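Local coordinates for protein Nsp15 (Middle East respiratory syndrome-related coronavirus, PDB 5YVD) that probably cleaves RNA on the 3' side of uridylates, as a coronavirus endoribonuclease of the EndoU family that assembles as a hexamer, at residues A[271-277]-A[287-292]; A[128-134]-A[177-183]; A[205-209]-A[218-222]. All coordinates share one frame; numbering follows the deposited sequence.

In the fold
Following the chain from its N terminus, contact 2 comes first: residues 128-134 meet 177-183 and close a loop of 42 residues, tying the end of helix 124-129 to strand 174-178 within the middle domain. Contact 3 follows in the uridylate-specific endoribonuclease region, where 205-209 and 218-222, eight residues apart, join helices 205-212 and 215-221. Contact 1 closes last, between hairpin strands 273-279 and 285-291, with nine residues between its segments. The three lie in series, so none nests in or crosses another. Contacts 1 and 3 both belong to the endoribonuclease region, their centres about 24 Å apart, whereas contacts 1 and 2 lie on opposite sides of the chain's centre.

Contact 1 of 3, residues A[271-277]-A[287-292]; sequences TIHNYFI and AVCSVI
Y275 and V291 meet on one face of a two-stranded pairing, their side chains crossing at about a right angle. From its CB, which lies 4.1 Å from C289 O, the tyrosine keeps CG beside the backbone N (chi1 -61°), and this lays one edge of the ring along the neighbouring strand. There CD1 comes to 3.8 Å from V291 CG2, nearly in the ring plane, and CE1 follows to 4.0 Å from V291 CB. The Y275 side chain also touches L251 of helix 248-255 and M262 of strand 260-263. C289 shares this face, where its CB packs against I277 CD1. On the other face N274 and S290 form a non-hydrogen-bonded pair: the amide OD1 of N274 turns to the S290 CB, 3.5 Å away, while its CG lies alongside V288 CG1. The backbones are joined by two hydrogen-bonded pairs, H273 with V291 and Y275 with C289, each giving two N-H to O=C bonds; H273 N to V291 O measures 3.1 Å and is nearly straight at 172°. At the far end F276 sets CE1 3.8 Å from A287 CB, close to where R61 and Q12 of a second subunit pack on these two residues. H273 ND1 is hydrogen-bonded to E264 OE2, outside the two segments, and S290 O accepts a bond from H246 ND1. The arrangement is an antiparallel beta hairpin, whose strand 273-279 is the middle one of a three-stranded sheet in the EndoU-family nuclease region.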
loop_
_atom_site.group_PDB
_atom_site.type_symbol
_atom_site.label_atom_id
_atom_site.label_comp_id
_atom_site.label_asym_id
_atom_site.label_seq_id
_atom_site.Cartn_x
_atom_site.Cartn_y
_atom_site.Cartn_z
ATOM N N THR A 271 -1.628 16.026 30.111
ATOM C CA THR A 271 -1.369 17.013 31.140
ATOM C C THR A 271 -0.125 17.821 30.831
ATOM O O THR A 271 -0.115 19.033 31.091
ATOM C CB THR A 271 -1.254 16.373 32.531
ATOM O OG1 THR A 271 -2.521 15.830 32.889
ATOM C CG2 THR A 271 -0.903 17.388 33.559
ATOM N N ILE A 272 0.895 17.151 30.273
ATOM C CA ILE A 272 2.119 17.805 29.752
ATOM C C ILE A 272 2.306 17.595 28.251
ATOM O O ILE A 272 2.178 16.486 27.727
ATOM C CB ILE A 272 3.399 17.239 30.388
ATOM C CG1 ILE A 272 3.322 17.275 31.917
ATOM C CG2 ILE A 272 4.631 17.980 29.880
ATOM C CD1 ILE A 272 4.019 16.090 32.571
ATOM N N HIS A 273 2.679 18.671 27.587
ATOM C CA HIS A 273 2.987 18.663 26.183
ATOM C C HIS A 273 4.453 19.073 25.974
ATOM O O HIS A 273 4.962 19.979 26.648
ATOM C CB HIS A 273 2.065 19.648 25.452
ATOM C CG HIS A 273 0.641 19.194 25.343
ATOM N ND1 HIS A 273 0.102 18.708 24.174
ATOM C CD2 HIS A 273 -0.351 19.148 26.254
ATOM C CE1 HIS A 273 -1.163 18.393 24.363
ATOM N NE2 HIS A 273 -1.465 18.653 25.619
ATOM N N ASN A 274 5.116 18.419 25.019
ATOM C CA ASN A 274 6.509 18.697 24.717
ATOM C C ASN A 274 6.640 19.244 23.327
ATOM O O ASN A 274 6.186 18.634 22.391
ATOM C CB ASN A 274 7.333 17.411 24.802
ATOM C CG ASN A 274 7.547 16.923 26.231
ATOM O OD1 ASN A 274 7.408 17.671 27.193
ATOM N ND2 ASN A 274 7.908 15.648 26.364
ATOM N N TYR A 275 7.299 20.383 23.194
ATOM C CA TYR A 275 7.435 21.043 21.901
ATOM C C TYR A 275 8.900 21.232 21.530
ATOM O O TYR A 275 9.763 21.355 22.389
ATOM C CB TYR A 275 6.706 22.401 21.881
ATOM C CG TYR A 275 5.211 22.295 22.125
ATOM C CD1 TYR A 275 4.671 22.632 23.350
ATOM C CD2 TYR A 275 4.333 21.850 21.129
ATOM C CE1 TYR A 275 3.308 22.540 23.599
ATOM C CE2 TYR A 275 2.959 21.755 21.373
ATOM C CZ TYR A 275 2.465 22.099 22.626
ATOM O OH TYR A 275 1.134 22.004 22.930
ATOM N N PHE A 276 9.137 21.243 20.221
ATOM C CA PHE A 276 10.418 21.544 19.614
ATOM C C PHE A 276 10.260 22.965 19.072
ATOM O O PHE A 276 9.661 23.155 18.021
ATOM C CB PHE A 276 10.628 20.543 18.490
ATOM C CG PHE A 276 11.954 20.627 17.814
ATOM C CD1 PHE A 276 12.900 19.625 18.006
ATOM C CD2 PHE A 276 12.234 21.642 16.917
ATOM C CE1 PHE A 276 14.122 19.661 17.352
ATOM C CE2 PHE A 276 13.462 21.677 16.260
ATOM C CZ PHE A 276 14.408 20.689 16.485
ATOM N N ILE A 277 10.755 23.960 19.806
ATOM C CA ILE A 277 10.441 25.343 19.496
ATOM C C ILE A 277 11.631 26.131 19.002
ATOM O O ILE A 277 12.757 25.994 19.490
ATOM C CB ILE A 277 9.843 26.107 20.695
ATOM C CG1 ILE A 277 8.949 25.192 21.518
ATOM C CG2 ILE A 277 9.055 27.331 20.210
ATOM C CD1 ILE A 277 8.101 25.940 22.525
ATOM N N ALA A 287 14.809 21.685 21.674
ATOM C CA ALA A 287 14.229 20.436 21.167
ATOM C C ALA A 287 13.127 19.902 22.048
ATOM O O ALA A 287 12.209 19.269 21.545
ATOM C CB ALA A 287 15.303 19.373 21.001
ATOM N N VAL A 288 13.216 20.148 23.360
ATOM C CA VAL A 288 12.212 19.641 24.310
ATOM C C VAL A 288 11.835 20.695 25.327
ATOM O O VAL A 288 12.464 20.793 26.380
ATOM C CB VAL A 288 12.681 18.392 25.094
ATOM C CG1 VAL A 288 11.490 17.722 25.790
ATOM C CG2 VAL A 288 13.397 17.412 24.188
ATOM N N CYS A 289 10.783 21.452 25.017
ATOM C CA CYS A 289 10.285 22.477 25.904
ATOM C C CYS A 289 8.981 21.962 26.446
ATOM O O CYS A 289 7.979 21.927 25.732
ATOM C CB CYS A 289 10.060 23.794 25.150
ATOM S SG CYS A 289 9.497 25.155 26.226
ATOM N N SER A 290 8.998 21.540 27.704
ATOM C CA SER A 290 7.826 20.973 28.342
ATOM C C SER A 290 6.853 22.079 28.778
ATOM O O SER A 290 7.249 23.096 29.354
ATOM C CB SER A 290 8.262 20.106 29.523
ATOM O OG SER A 290 9.439 20.620 30.136
ATOM N N VAL A 291 5.568 21.879 28.511
ATOM C CA VAL A 291 4.593 22.942 28.709
ATOM C C VAL A 291 3.312 22.445 29.353
ATOM O O VAL A 291 2.732 21.459 28.912
ATOM C CB VAL A 291 4.252 23.613 27.363
ATOM C CG1 VAL A 291 3.225 24.722 27.563
ATOM C CG2 VAL A 291 5.514 24.151 26.709
ATOM N N ILE A 292 2.865 23.162 30.380
ATOM C CA ILE A 292 1.584 22.897 31.038
ATOM C C ILE A 292 0.678 24.105 30.862
ATOM O O ILE A 292 1.131 25.243 30.953
ATOM C CB ILE A 292 1.750 22.697 32.546
ATOM C CG1 ILE A 292 3.011 21.912 32.850
ATOM C CG2 ILE A 292 0.559 21.972 33.134
ATOM C CD1 ILE A 292 2.950 20.459 32.386
#

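Contact 2 of 3, residues A[128-134]-A[177-183]; sequences FMSTPNA and KKVNNEF
K178 drives its amino group among the carbonyls at the C-terminal end of helix 124-129 and just beyond it. NZ donates to F128 O at 2.7 Å, in the carbonyl plane and on a lone pair, and to T131 O at 2.6 Å, from above that carbonyl's plane; a weak third bond goes to M129 O. The negative end of the helix dipole would favour this charge. Before reaching them the lysine chain bends at chi3 (70°), crossing the F128 ring with CD 3.6 Å from CZ, and NZ ends in a cation-pi contact over the ring face. F183 lays a face over K178 CG and brings CE1 to the edge of F128, 4.0 Å from CE2. The backbone of the lysine pairs with A134 through two hydrogen bonds, which puts strand 174-178 antiparallel to strand 134-138 in the mixed sheet of the middle domain. Just beyond, 179-182 forms a tight type I' beta turn, and P132 and N133 grip its corner: P132 O accepts N181 N at 2.9 Å, while N133 OD1 accepts N180 N at 2.8 Å, nearly straight at 166°. Further out, Y145 stacks on F183 and the F136 ring meets F128, while F117 of strand 115-118 packs against T131 and A134.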
loop_
_atom_site.group_PDB
_atom_site.type_symbol
_atom_site.label_atom_id
_atom_site.label_comp_id
_atom_site.label_asym_id
_atom_site.label_seq_id
_atom_site.Cartn_x
_atom_site.Cartn_y
_atom_site.Cartn_z
ATOM N N PHE A 128 -21.140 -1.266 36.333
ATOM C CA PHE A 128 -20.003 -0.699 37.030
ATOM C C PHE A 128 -20.009 -1.113 38.490
ATOM O O PHE A 128 -18.932 -1.327 39.063
ATOM C CB PHE A 128 -19.970 0.836 36.896
ATOM C CG PHE A 128 -19.037 1.523 37.862
ATOM C CD1 PHE A 128 -17.669 1.466 37.686
ATOM C CD2 PHE A 128 -19.533 2.230 38.936
ATOM C CE1 PHE A 128 -16.810 2.095 38.562
ATOM C CE2 PHE A 128 -18.678 2.859 39.815
ATOM C CZ PHE A 128 -17.311 2.793 39.627
ATOM N N MET A 129 -21.200 -1.218 39.093
ATOM C CA MET A 129 -21.311 -1.575 40.533
ATOM C C MET A 129 -20.938 -3.014 40.806
ATOM O O MET A 129 -20.532 -3.320 41.917
ATOM C CB MET A 129 -22.716 -1.344 41.114
ATOM C CG MET A 129 -23.149 0.097 41.252
ATOM S SD MET A 129 -22.081 1.030 42.337
ATOM C CE MET A 129 -22.359 0.203 43.904
ATOM N N SER A 130 -21.097 -3.893 39.818
ATOM C CA SER A 130 -20.690 -5.293 39.966
ATOM C C SER A 130 -19.390 -5.636 39.228
ATOM O O SER A 130 -19.212 -6.759 38.782
ATOM C CB SER A 130 -21.822 -6.208 39.511
ATOM O OG SER A 130 -22.282 -5.871 38.220
ATOM N N THR A 131 -18.479 -4.671 39.126
ATOM C CA THR A 131 -17.203 -4.862 38.436
ATOM C C THR A 131 -16.109 -4.352 39.371
ATOM O O THR A 131 -16.165 -3.215 39.793
ATOM C CB THR A 131 -17.159 -4.038 37.128
ATOM O OG1 THR A 131 -18.360 -4.249 36.380
ATOM C CG2 THR A 131 -15.934 -4.375 36.281
ATOM N N PRO A 132 -15.119 -5.188 39.709
ATOM C CA PRO A 132 -14.099 -4.779 40.692
ATOM C C PRO A 132 -13.185 -3.594 40.300
ATOM O O PRO A 132 -12.966 -2.699 41.124
ATOM C CB PRO A 132 -13.251 -6.058 40.877
ATOM C CG PRO A 132 -13.545 -6.904 39.685
ATOM C CD PRO A 132 -14.965 -6.598 39.315
ATOM N N ASN A 133 -12.623 -3.614 39.092
ATOM C CA ASN A 133 -11.643 -2.616 38.677
ATOM C C ASN A 133 -12.237 -1.810 37.547
ATOM O O ASN A 133 -12.350 -2.313 36.424
ATOM C CB ASN A 133 -10.352 -3.294 38.216
ATOM C CG ASN A 133 -9.598 -3.991 39.353
ATOM O OD1 ASN A 133 -9.633 -3.569 40.483
ATOM N ND2 ASN A 133 -8.876 -5.039 39.026
ATOM N N ALA A 134 -12.642 -0.573 37.831
ATOM C CA ALA A 134 -13.386 0.222 36.841
ATOM C C ALA A 134 -13.456 1.708 37.144
ATOM O O ALA A 134 -13.150 2.150 38.247
ATOM C CB ALA A 134 -14.802 -0.312 36.704
ATOM N N LYS A 177 -13.872 5.854 40.614
ATOM C CA LYS A 177 -12.949 4.786 40.303
ATOM C C LYS A 177 -13.050 3.718 41.364
ATOM O O LYS A 177 -13.158 4.023 42.555
ATOM C CB LYS A 177 -11.515 5.318 40.207
ATOM C CG LYS A 177 -10.530 4.264 39.779
ATOM C CD LYS A 177 -9.196 4.853 39.384
ATOM C CE LYS A 177 -8.302 3.793 38.760
ATOM N NZ LYS A 177 -6.870 4.172 38.833
ATOM N N LYS A 178 -13.034 2.470 40.917
ATOM C CA LYS A 178 -13.026 1.307 41.802
ATOM C C LYS A 178 -11.779 0.461 41.547
ATOM O O LYS A 178 -11.366 0.274 40.399
ATOM C CB LYS A 178 -14.270 0.454 41.553
ATOM C CG LYS A 178 -15.432 0.794 42.465
ATOM C CD LYS A 178 -16.717 0.139 42.013
ATOM C CE LYS A 178 -16.705 -1.363 42.223
ATOM N NZ LYS A 178 -17.813 -1.997 41.446
ATOM N N VAL A 179 -11.190 -0.037 42.626
ATOM C CA VAL A 179 -10.071 -0.968 42.559
ATOM C C VAL A 179 -10.311 -2.024 43.615
ATOM O O VAL A 179 -10.400 -1.691 44.785
ATOM C CB VAL A 179 -8.724 -0.256 42.849
ATOM C CG1 VAL A 179 -7.590 -1.266 43.042
ATOM C CG2 VAL A 179 -8.378 0.745 41.740
ATOM N N ASN A 180 -10.423 -3.286 43.202
ATOM C CA ASN A 180 -10.757 -4.410 44.095
ATOM C C ASN A 180 -12.165 -4.288 44.637
ATOM O O ASN A 180 -12.420 -4.617 45.782
ATOM C CB ASN A 180 -9.756 -4.528 45.262
ATOM C CG ASN A 180 -8.344 -4.794 44.786
ATOM O OD1 ASN A 180 -8.065 -5.832 44.192
ATOM N ND2 ASN A 180 -7.445 -3.859 45.040
ATOM N N ASN A 181 -13.072 -3.797 43.803
ATOM C CA ASN A 181 -14.456 -3.521 44.203
ATOM C C ASN A 181 -14.547 -2.499 45.357
ATOM O O ASN A 181 -15.493 -2.498 46.147
ATOM C CB ASN A 181 -15.191 -4.828 44.551
ATOM C CG ASN A 181 -16.598 -4.881 43.958
ATOM O OD1 ASN A 181 -16.759 -4.759 42.751
ATOM N ND2 ASN A 181 -17.613 -5.076 44.799
ATOM N N GLU A 182 -13.545 -1.632 45.436
ATOM C CA GLU A 182 -13.459 -0.611 46.473
ATOM C C GLU A 182 -13.214 0.762 45.807
ATOM O O GLU A 182 -12.269 0.943 45.010
ATOM C CB GLU A 182 -12.322 -0.958 47.459
ATOM C CG GLU A 182 -12.542 -2.216 48.311
ATOM C CD GLU A 182 -12.746 -1.918 49.793
ATOM O OE1 GLU A 182 -13.452 -0.934 50.100
ATOM O OE2 GLU A 182 -12.203 -2.657 50.656
ATOM N N PHE A 183 -14.074 1.725 46.117
ATOM C CA PHE A 183 -13.902 3.083 45.610
ATOM C C PHE A 183 -12.610 3.733 46.077
ATOM O O PHE A 183 -12.234 3.572 47.213
ATOM C CB PHE A 183 -15.042 3.950 46.057
ATOM C CG PHE A 183 -16.325 3.660 45.360
ATOM C CD1 PHE A 183 -16.674 4.362 44.208
ATOM C CD2 PHE A 183 -17.191 2.728 45.860
ATOM C CE1 PHE A 183 -17.872 4.136 43.560
ATOM C CE2 PHE A 183 -18.388 2.482 45.225
ATOM C CZ PHE A 183 -18.730 3.187 44.065
#

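Contact 3 of 3, residues A[205-209]-A[218-222]; sequences DMEKD and FIKKY
M206 swings CG opposite its backbone N (chi1 -161°) and Y222 folds its ring back beside its own N (chi1 -69°), so that the two side chains slide past each other in opposite directions. The methionine CG settles over the centre of the Y222 ring, 3.8 Å from the centroid, in a CH-pi contact. Its sulfur stands farther off above the same face, in a Met-aromatic contact, and CE reaches CD2 of the tyrosine at 3.9 Å. The opposite face of that ring is covered by CG of its neighbour K221, offset toward the rim, which leaves the phenol sandwiched between the two aliphatic chains. At the tip, Y222 OH donates to D209 OD2 at 2.8 Å. K221, its chain extended beyond CG, brings NZ to the same oxygen at 2.8 Å as a salt bridge. The two donors arrive from opposite faces of the carboxylate plane, the lysine on the syn side, and the carboxylate is turned 43° from the phenol ring. With two bonds on one oxygen, the charge of D209 is probably concentrated there. The helices concerned, 205-212 and 215-221, follow one another with a very short link and run roughly antiparallel, an alpha-alpha hairpin in the EndoU-family nuclease region. Between them F218 fills the inner side: its CE1 edge meets M206 O, D209 CB lies in the ring plane near CD1 at 3.9 Å, and CZ touches M206 CG at 3.7 Å. Y222 CD1 lies over one face of that ring, while F210 meets it edge-to-face. Helix 296-304 packs against the methionine through L296, D297 and V300, and K304 NZ bonds to Y222 O.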
loop_
_atom_site.group_PDB
_atom_site.type_symbol
_atom_site.label_atom_id
_atom_site.label_comp_id
_atom_site.label_asym_id
_atom_site.label_seq_id
_atom_site.Cartn_x
_atom_site.Cartn_y
_atom_site.Cartn_z
ATOM N N ASP A 205 -8.617 37.614 35.798
ATOM C CA ASP A 205 -8.085 38.954 35.596
ATOM C C ASP A 205 -6.572 38.955 35.403
ATOM O O ASP A 205 -6.026 39.678 34.565
ATOM C CB ASP A 205 -8.453 39.837 36.779
ATOM C CG ASP A 205 -9.832 40.413 36.655
ATOM O OD1 ASP A 205 -10.301 40.604 35.509
ATOM O OD2 ASP A 205 -10.432 40.672 37.716
ATOM N N MET A 206 -5.896 38.140 36.190
ATOM C CA MET A 206 -4.464 37.967 36.034
ATOM C C MET A 206 -4.134 37.495 34.609
ATOM O O MET A 206 -3.253 38.059 33.962
ATOM C CB MET A 206 -3.928 36.993 37.076
ATOM C CG MET A 206 -2.437 37.092 37.277
ATOM S SD MET A 206 -1.794 35.623 38.107
ATOM C CE MET A 206 -2.035 36.092 39.816
ATOM N N GLU A 207 -4.849 36.493 34.101
ATOM C CA GLU A 207 -4.565 36.006 32.741
ATOM C C GLU A 207 -4.734 37.119 31.696
ATOM O O GLU A 207 -3.930 37.227 30.778
ATOM C CB GLU A 207 -5.400 34.757 32.399
ATOM C CG GLU A 207 -5.022 33.551 33.265
ATOM C CD GLU A 207 -5.196 32.178 32.600
ATOM O OE1 GLU A 207 -6.247 31.919 31.950
ATOM O OE2 GLU A 207 -4.273 31.338 32.766
ATOM N N LYS A 208 -5.747 37.967 31.867
ATOM C CA LYS A 208 -5.995 39.064 30.916
ATOM C C LYS A 208 -4.873 40.087 30.921
ATOM O O LYS A 208 -4.411 40.532 29.850
ATOM C CB LYS A 208 -7.314 39.779 31.216
ATOM C CG LYS A 208 -8.564 38.945 30.946
ATOM C CD LYS A 208 -9.828 39.763 31.218
ATOM C CE LYS A 208 -11.008 38.893 31.617
ATOM N NZ LYS A 208 -11.944 38.773 30.470
ATOM N N ASP A 209 -4.455 40.477 32.122
ATOM C CA ASP A 209 -3.395 41.443 32.231
ATOM C C ASP A 209 -2.151 40.832 31.572
ATOM O O ASP A 209 -1.436 41.496 30.813
ATOM C CB ASP A 209 -3.130 41.809 33.703
ATOM C CG ASP A 209 -4.220 42.710 34.309
ATOM O OD1 ASP A 209 -5.105 43.223 33.581
ATOM O OD2 ASP A 209 -4.166 42.921 35.535
ATOM N N PHE A 218 3.609 43.972 34.863
ATOM C CA PHE A 218 2.849 42.838 35.358
ATOM C C PHE A 218 3.584 42.205 36.553
ATOM O O PHE A 218 2.988 41.980 37.622
ATOM C CB PHE A 218 2.631 41.830 34.212
ATOM C CG PHE A 218 1.846 40.598 34.609
ATOM C CD1 PHE A 218 0.479 40.536 34.405
ATOM C CD2 PHE A 218 2.489 39.502 35.160
ATOM C CE1 PHE A 218 -0.244 39.422 34.766
ATOM C CE2 PHE A 218 1.786 38.383 35.531
ATOM C CZ PHE A 218 0.410 38.340 35.338
ATOM N N ILE A 219 4.872 41.916 36.371
ATOM C CA ILE A 219 5.687 41.367 37.435
ATOM C C ILE A 219 5.479 42.170 38.719
ATOM O O ILE A 219 5.272 41.593 39.803
ATOM C CB ILE A 219 7.196 41.307 37.045
ATOM C CG1 ILE A 219 7.436 40.179 36.031
ATOM C CG2 ILE A 219 8.069 41.036 38.267
ATOM C CD1 ILE A 219 8.831 40.135 35.459
ATOM N N LYS A 220 5.504 43.494 38.585
ATOM C CA LYS A 220 5.379 44.380 39.742
ATOM C C LYS A 220 3.951 44.486 40.276
ATOM O O LYS A 220 3.757 44.563 41.487
ATOM C CB LYS A 220 5.954 45.759 39.424
ATOM C CG LYS A 220 7.466 45.729 39.238
ATOM C CD LYS A 220 7.986 47.003 38.586
ATOM C CE LYS A 220 9.506 46.970 38.474
ATOM N NZ LYS A 220 10.070 48.178 37.797
ATOM N N LYS A 221 2.954 44.486 39.397
ATOM C CA LYS A 221 1.569 44.467 39.854
ATOM C C LYS A 221 1.215 43.281 40.755
ATOM O O LYS A 221 0.410 43.423 41.692
ATOM C CB LYS A 221 0.628 44.454 38.674
ATOM C CG LYS A 221 -0.824 44.205 39.039
ATOM C CD LYS A 221 -1.768 44.806 38.012
ATOM C CE LYS A 221 -3.204 44.396 38.312
ATOM N NZ LYS A 221 -4.163 45.014 37.363
ATOM N N TYR A 222 1.794 42.113 40.469
ATOM C CA TYR A 222 1.417 40.868 41.170
ATOM C C TYR A 222 2.514 40.376 42.126
ATOM O O TYR A 222 2.403 39.283 42.687
ATOM C CB TYR A 222 1.009 39.779 40.158
ATOM C CG TYR A 222 -0.304 40.094 39.458
ATOM C CD1 TYR A 222 -0.325 40.568 38.150
ATOM C CD2 TYR A 222 -1.525 39.942 40.118
ATOM C CE1 TYR A 222 -1.520 40.885 37.521
ATOM C CE2 TYR A 222 -2.727 40.252 39.495
ATOM C CZ TYR A 222 -2.720 40.722 38.199
ATOM O OH TYR A 222 -3.894 41.061 37.570
#